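Local structure of dTDP-4-dehydrorhamnose 3,5-epimerase (Elizabethkingia anophelis NUHP1, 6C46) at residues K17-I22 with D91-L96; R67-Q72 with S159-D164. The protein probably catalyses the double epimerization of dTDP-4-dehydro-6-deoxy-alpha-D-glucose to dTDP-4-dehydro-beta-L-rhamnose, a step in dTDP-L-rhamnose biosynthesis. All coordinates share one frame; numbering follows the deposited sequence. Where two conformers were deposited one is given.

Contact 1: K17-I22 with D91-L96; sequences KDCYII and DVAVDL
C19 and A93 make the one apolar touch between K17-I22 and D91-L96. The sulfur of C19 meets the methyl of A93, with SG 4.4 Å from CB. C19 directs its CA-CB bond toward D91-L96. With SG anti to the backbone N (chi1 174°), the sulfur comes up to the A93 methyl at an angle. The CB-SG bond of C19 is turned about 50° from the line that joins SG to CB of A93. The two backbones stay well apart, with CA of C19 8.5 Å from CA of A93. F119 packs on both C19 and A93, and F125 packs on C19 and D95.

This is packing across the interior of a cupin beta-sandwich. Residues 17-19 lead into strand 20-23, which belongs to the six-stranded antiparallel sheet. Strand 88-95 belongs to the five-stranded sheet facing it. Within D91-L96, A93 and D95 both direct their side chains toward K17-I22.

The polar half of the contact works through intermediaries. No hydrogen bond joins the segments directly, and N of K17 lies 4.5 Å from OD2 of D95. T102 OG1 is hydrogen-bonded to both of those atoms, and S100 OG also bonds D95 OD2. R97 forms salt bridges with D18 OD2 and D95 OD2 and a hydrogen bond with K17 O. The K17 amine is no direct partner of the carboxylate, since NZ is 6.2 Å from D95 OD2. D18 OD2 and D95 OD2 are 6.6 Å apart, and their shared arginine probably offsets the like charges.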
loop_
_atom_site.group_PDB
_atom_site.type_symbol
_atom_site.label_atom_id
_atom_site.label_comp_id
_atom_site.label_asym_id
_atom_site.label_seq_id
_atom_site.Cartn_x
_atom_site.Cartn_y
_atom_site.Cartn_z
ATOM N N LYS A 17 12.299 -10.340 -18.604
ATOM C CA LYS A 17 11.290 -9.664 -19.420
ATOM C C LYS A 17 10.059 -9.336 -18.594
ATOM O O LYS A 17 9.529 -10.206 -17.904
ATOM C CB LYS A 17 10.869 -10.546 -20.594
ATOM C CG LYS A 17 9.951 -9.826 -21.601
ATOM C CD LYS A 17 9.554 -10.764 -22.765
ATOM C CE LYS A 17 8.644 -11.882 -22.293
ATOM N NZ LYS A 17 8.152 -12.698 -23.433
ATOM N N ASP A 18 9.574 -8.098 -18.723
ATOM C CA ASP A 18 8.364 -7.565 -18.100
ATOM C C ASP A 18 8.523 -7.341 -16.612
ATOM O O ASP A 18 7.547 -6.981 -15.947
ATOM C CB ASP A 18 7.133 -8.458 -18.294
ATOM C CG ASP A 18 6.829 -8.736 -19.769
ATOM O OD1 ASP A 18 6.758 -7.768 -20.546
ATOM O OD2 ASP A 18 6.660 -9.916 -20.142
ATOM N N CYS A 19 9.704 -7.547 -16.064
ATOM C CA CYS A 19 9.938 -7.377 -14.638
ATOM C C CYS A 19 10.658 -6.041 -14.435
ATOM O O CYS A 19 11.732 -5.820 -15.004
ATOM C CB CYS A 19 10.739 -8.588 -14.140
ATOM S SG CYS A 19 11.318 -8.579 -12.455
ATOM N N TYR A 20 10.058 -5.134 -13.649
ATOM C CA TYR A 20 10.541 -3.759 -13.564
ATOM C C TYR A 20 10.717 -3.312 -12.125
ATOM O O TYR A 20 10.028 -3.780 -11.212
ATOM C CB TYR A 20 9.583 -2.738 -14.247
ATOM C CG TYR A 20 9.396 -3.049 -15.701
ATOM C CD1 TYR A 20 10.399 -2.753 -16.628
ATOM C CD2 TYR A 20 8.230 -3.641 -16.151
ATOM C CE1 TYR A 20 10.249 -3.071 -17.967
ATOM C CE2 TYR A 20 8.063 -3.950 -17.488
ATOM C CZ TYR A 20 9.063 -3.665 -18.385
ATOM O OH TYR A 20 8.884 -3.989 -19.699
ATOM N N ILE A 21 11.626 -2.357 -11.954
ATOM C CA ILE A 21 11.786 -1.609 -10.713
ATOM C C ILE A 21 11.050 -0.281 -10.870
ATOM O O ILE A 21 11.279 0.444 -11.846
ATOM C CB ILE A 21 13.276 -1.375 -10.406
ATOM C CG1 ILE A 21 13.998 -2.716 -10.227
ATOM C CG2 ILE A 21 13.448 -0.459 -9.154
ATOM C CD1 ILE A 21 15.514 -2.584 -10.390
ATOM N N ILE A 22 10.203 0.065 -9.903
ATOM C CA ILE A 22 9.587 1.395 -9.882
ATOM C C ILE A 22 10.441 2.274 -8.988
ATOM O O ILE A 22 10.529 2.046 -7.775
ATOM C CB ILE A 22 8.151 1.370 -9.364
ATOM C CG1 ILE A 22 7.342 0.312 -10.105
ATOM C CG2 ILE A 22 7.538 2.806 -9.509
ATOM C CD1 ILE A 22 5.829 0.364 -9.837
ATOM N N ASP A 91 15.103 -9.466 -2.349
ATOM C CA ASP A 91 13.932 -10.010 -3.012
ATOM C C ASP A 91 14.359 -10.616 -4.342
ATOM O O ASP A 91 15.127 -9.993 -5.073
ATOM C CB ASP A 91 12.918 -8.909 -3.262
ATOM C CG ASP A 91 11.582 -9.454 -3.673
ATOM O OD1 ASP A 91 10.699 -9.613 -2.794
ATOM O OD2 ASP A 91 11.438 -9.757 -4.872
ATOM N N VAL A 92 13.846 -11.811 -4.672
ATOM C CA VAL A 92 14.283 -12.544 -5.868
ATOM C C VAL A 92 13.073 -12.959 -6.695
ATOM O O VAL A 92 12.070 -13.422 -6.148
ATOM C CB VAL A 92 15.109 -13.797 -5.487
ATOM C CG1 VAL A 92 15.426 -14.613 -6.726
ATOM C CG2 VAL A 92 16.411 -13.395 -4.777
ATOM N N ALA A 93 13.166 -12.783 -8.009
ATOM C CA ALA A 93 12.158 -13.243 -8.955
ATOM C C ALA A 93 12.798 -14.203 -9.950
ATOM O O ALA A 93 13.972 -14.046 -10.301
ATOM C CB ALA A 93 11.519 -12.069 -9.703
ATOM N N VAL A 94 12.018 -15.200 -10.396
ATOM C CA VAL A 94 12.456 -16.202 -11.372
ATOM C C VAL A 94 11.406 -16.303 -12.467
ATOM O O VAL A 94 10.227 -16.547 -12.179
ATOM C CB VAL A 94 12.660 -17.591 -10.742
ATOM C CG1 VAL A 94 13.187 -18.580 -11.821
ATOM C CG2 VAL A 94 13.584 -17.493 -9.542
ATOM N N ASP A 95 11.820 -16.122 -13.705
ATOM C CA ASP A 95 10.900 -16.210 -14.833
ATOM C C ASP A 95 10.661 -17.687 -15.127
ATOM O O ASP A 95 11.607 -18.427 -15.424
ATOM C CB ASP A 95 11.495 -15.451 -16.031
ATOM C CG ASP A 95 10.558 -15.360 -17.222
ATOM O OD1 ASP A 95 9.512 -16.056 -17.247
ATOM O OD2 ASP A 95 10.866 -14.554 -18.136
ATOM N N LEU A 96 9.406 -18.126 -15.028
ATOM C CA LEU A 96 9.064 -19.515 -15.306
ATOM C C LEU A 96 8.157 -19.670 -16.517
ATOM O O LEU A 96 7.517 -20.717 -16.673
ATOM C CB LEU A 96 8.420 -20.159 -14.079
ATOM C CG LEU A 96 9.313 -20.206 -12.831
ATOM C CD1 LEU A 96 8.489 -20.703 -11.628
ATOM C CD2 LEU A 96 10.539 -21.085 -13.070
#

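Contact 2: R67-Q72 with S159-D164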
loop_
_atom_site.group_PDB
_atom_site.type_symbol
_atom_site.label_atom_id
_atom_site.label_comp_id
_atom_site.label_asym_id
_atom_site.label_seq_id
_atom_site.Cartn_x
_atom_site.Cartn_y
_atom_site.Cartn_z
ATOM N N ARG A 67 11.469 -16.706 2.649
ATOM C CA ARG A 67 10.210 -17.265 2.166
ATOM C C ARG A 67 10.253 -17.376 0.646
ATOM O O ARG A 67 10.525 -16.390 -0.029
ATOM C CB ARG A 67 9.024 -16.383 2.586
ATOM C CG ARG A 67 8.877 -16.221 4.110
ATOM C CD ARG A 67 7.685 -16.999 4.648
ATOM N NE ARG A 67 7.476 -16.797 6.081
ATOM C CZ ARG A 67 7.677 -17.730 7.006
ATOM N NH1 ARG A 67 8.108 -18.932 6.647
ATOM N NH2 ARG A 67 7.454 -17.459 8.288
ATOM N N GLY A 68 9.960 -18.563 0.113
ATOM C CA GLY A 68 9.894 -18.742 -1.336
ATOM C C GLY A 68 10.468 -20.076 -1.777
ATOM O O GLY A 68 10.811 -20.891 -0.916
ATOM N N LEU A 69 10.561 -20.341 -3.083
ATOM C CA LEU A 69 10.032 -19.493 -4.138
ATOM C C LEU A 69 8.588 -19.896 -4.381
ATOM O O LEU A 69 8.327 -21.081 -4.525
ATOM C CB LEU A 69 10.876 -19.652 -5.418
ATOM C CG LEU A 69 12.324 -19.186 -5.236
ATOM C CD1 LEU A 69 13.245 -19.845 -6.273
ATOM C CD2 LEU A 69 12.387 -17.639 -5.319
ATOM N N HIS A 70 7.659 -18.934 -4.445
ATOM C CA HIS A 70 6.226 -19.227 -4.463
ATOM C C HIS A 70 5.554 -18.650 -5.700
ATOM O O HIS A 70 5.983 -17.622 -6.237
ATOM C CB HIS A 70 5.513 -18.624 -3.231
ATOM C CG HIS A 70 6.016 -19.152 -1.923
ATOM N ND1 HIS A 70 5.998 -18.405 -0.765
ATOM C CD2 HIS A 70 6.528 -20.359 -1.586
ATOM C CE1 HIS A 70 6.485 -19.127 0.233
ATOM N NE2 HIS A 70 6.815 -20.318 -0.237
ATOM N N LEU A 71 4.447 -19.274 -6.090
ATOM C CA LEU A 71 3.642 -18.798 -7.212
ATOM C C LEU A 71 2.280 -19.470 -7.119
ATOM O O LEU A 71 2.088 -20.417 -6.354
ATOM C CB LEU A 71 4.311 -19.119 -8.558
ATOM C CG LEU A 71 4.425 -20.658 -8.633
ATOM C CD1 LEU A 71 3.499 -21.257 -9.682
ATOM C CD2 LEU A 71 5.853 -21.137 -8.827
ATOM N N GLN A 72 1.330 -18.968 -7.906
ATOM C CA GLN A 72 0.062 -19.654 -8.127
ATOM C C GLN A 72 -0.014 -20.010 -9.606
ATOM O O GLN A 72 0.434 -19.233 -10.458
ATOM C CB GLN A 72 -1.149 -18.780 -7.693
ATOM C CG GLN A 72 -1.248 -18.676 -6.170
ATOM C CD GLN A 72 -2.505 -18.004 -5.641
ATOM O OE1 GLN A 72 -2.767 -18.056 -4.441
ATOM N NE2 GLN A 72 -3.304 -17.411 -6.522
ATOM N N SER A 159 19.920 -25.966 -7.312
ATOM C CA SER A 159 21.268 -25.840 -7.874
ATOM C C SER A 159 21.269 -25.391 -9.336
ATOM O O SER A 159 22.271 -24.827 -9.793
ATOM C CB SER A 159 22.025 -27.163 -7.729
ATOM O OG SER A 159 21.354 -28.193 -8.429
ATOM N N ASP A 160 20.187 -25.625 -10.084
ATOM C CA ASP A 160 20.129 -25.099 -11.443
ATOM C C ASP A 160 19.995 -23.580 -11.442
ATOM O O ASP A 160 20.628 -22.899 -12.257
ATOM C CB ASP A 160 18.975 -25.735 -12.219
ATOM C CG ASP A 160 19.224 -27.211 -12.548
ATOM O OD1 ASP A 160 20.389 -27.625 -12.640
ATOM O OD2 ASP A 160 18.252 -27.953 -12.755
ATOM N N LEU A 161 19.191 -23.025 -10.525
ATOM C CA LEU A 161 19.041 -21.577 -10.471
ATOM C C LEU A 161 20.232 -20.910 -9.800
ATOM O O LEU A 161 20.599 -19.787 -10.171
ATOM C CB LEU A 161 17.767 -21.209 -9.721
ATOM C CG LEU A 161 16.489 -21.798 -10.309
ATOM C CD1 LEU A 161 15.287 -21.315 -9.507
ATOM C CD2 LEU A 161 16.383 -21.407 -11.783
ATOM N N SER A 162 20.817 -21.575 -8.809
ATOM C CA SER A 162 21.979 -21.061 -8.082
ATOM C C SER A 162 21.775 -19.609 -7.632
ATOM O O SER A 162 22.612 -18.740 -7.859
ATOM C CB SER A 162 23.244 -21.204 -8.932
ATOM O OG SER A 162 24.408 -20.922 -8.178
ATOM N N ILE A 163 20.649 -19.350 -6.967
ATOM C CA ILE A 163 20.363 -17.997 -6.501
ATOM C C ILE A 163 21.283 -17.624 -5.344
ATOM O O ILE A 163 21.505 -18.418 -4.422
ATOM C CB ILE A 163 18.887 -17.878 -6.091
ATOM C CG1 ILE A 163 18.000 -18.077 -7.314
ATOM C CG2 ILE A 163 18.615 -16.518 -5.407
ATOM C CD1 ILE A 163 16.561 -18.406 -6.942
ATOM N N ASP A 164 21.801 -16.396 -5.372
ATOM C CA ASP A 164 22.561 -15.832 -4.259
ATOM C C ASP A 164 21.583 -15.183 -3.277
ATOM O O ASP A 164 21.033 -14.113 -3.557
ATOM C CB ASP A 164 23.565 -14.809 -4.784
ATOM C CG ASP A 164 24.438 -14.213 -3.691
ATOM O OD1 ASP A 164 24.280 -14.587 -2.510
ATOM O OD2 ASP A 164 25.312 -13.379 -4.029
#
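L161 and I163 of the loop S159-D164 pack on L69, in strand 66-72 of the cupin fold. This strand lies in the five-stranded antiparallel sheet, and the loop runs across the outer side of the sheet after strand 151-153. L69 sends its side chain toward the loop. The next residue, H70, the predicted proton acceptor, leaves the strand in the opposite direction.

The loop enters with helical backbone angles at residues 159-161. The turn is held in part by D158, whose OD2 accepts a hydrogen bond from N of L161. L161 then reaches to L69 tip to tip, with CD1 of L161 4.1 Å from CD1 of L69. It also touches C106 of strand 106-112. S162 follows with a positive phi of 48°, and L161 and I163, before and after it in sequence, both point toward L69. I163 comes next. Its CG1 lies anti to the carbonyl carbon (chi1 -65°), and the extended second torsion (chi2 162°) carries CD1 on to L69. I163 also touches C106. L69 meets both loop residues with the same methyl, and the closer approach is CD1 to CD1 of I163, at 3.7 Å.

How the contacts relate
Contacts 1 and 2 lie on the two faces of the five-stranded sheet. Contact 1 is buried between the two sheets. Contact 2 is partly buried, where a loop covers the outer face. Strand 88-95 serves both through alternate residues. A93 and D95 face contact 1, whereas V92 and V94 face contact 2. V94 CG2 lies 4.0 Å from L69 CD1, and V92 CG2 lies 3.9 Å from I163 CG2. L96 also packs on L71. The chemistry differs accordingly. Contact 1 pairs a small apolar touch with a buried carboxylate bonded through neighbouring side chains. Contact 2 joins its segments by aliphatic methyl groups alone.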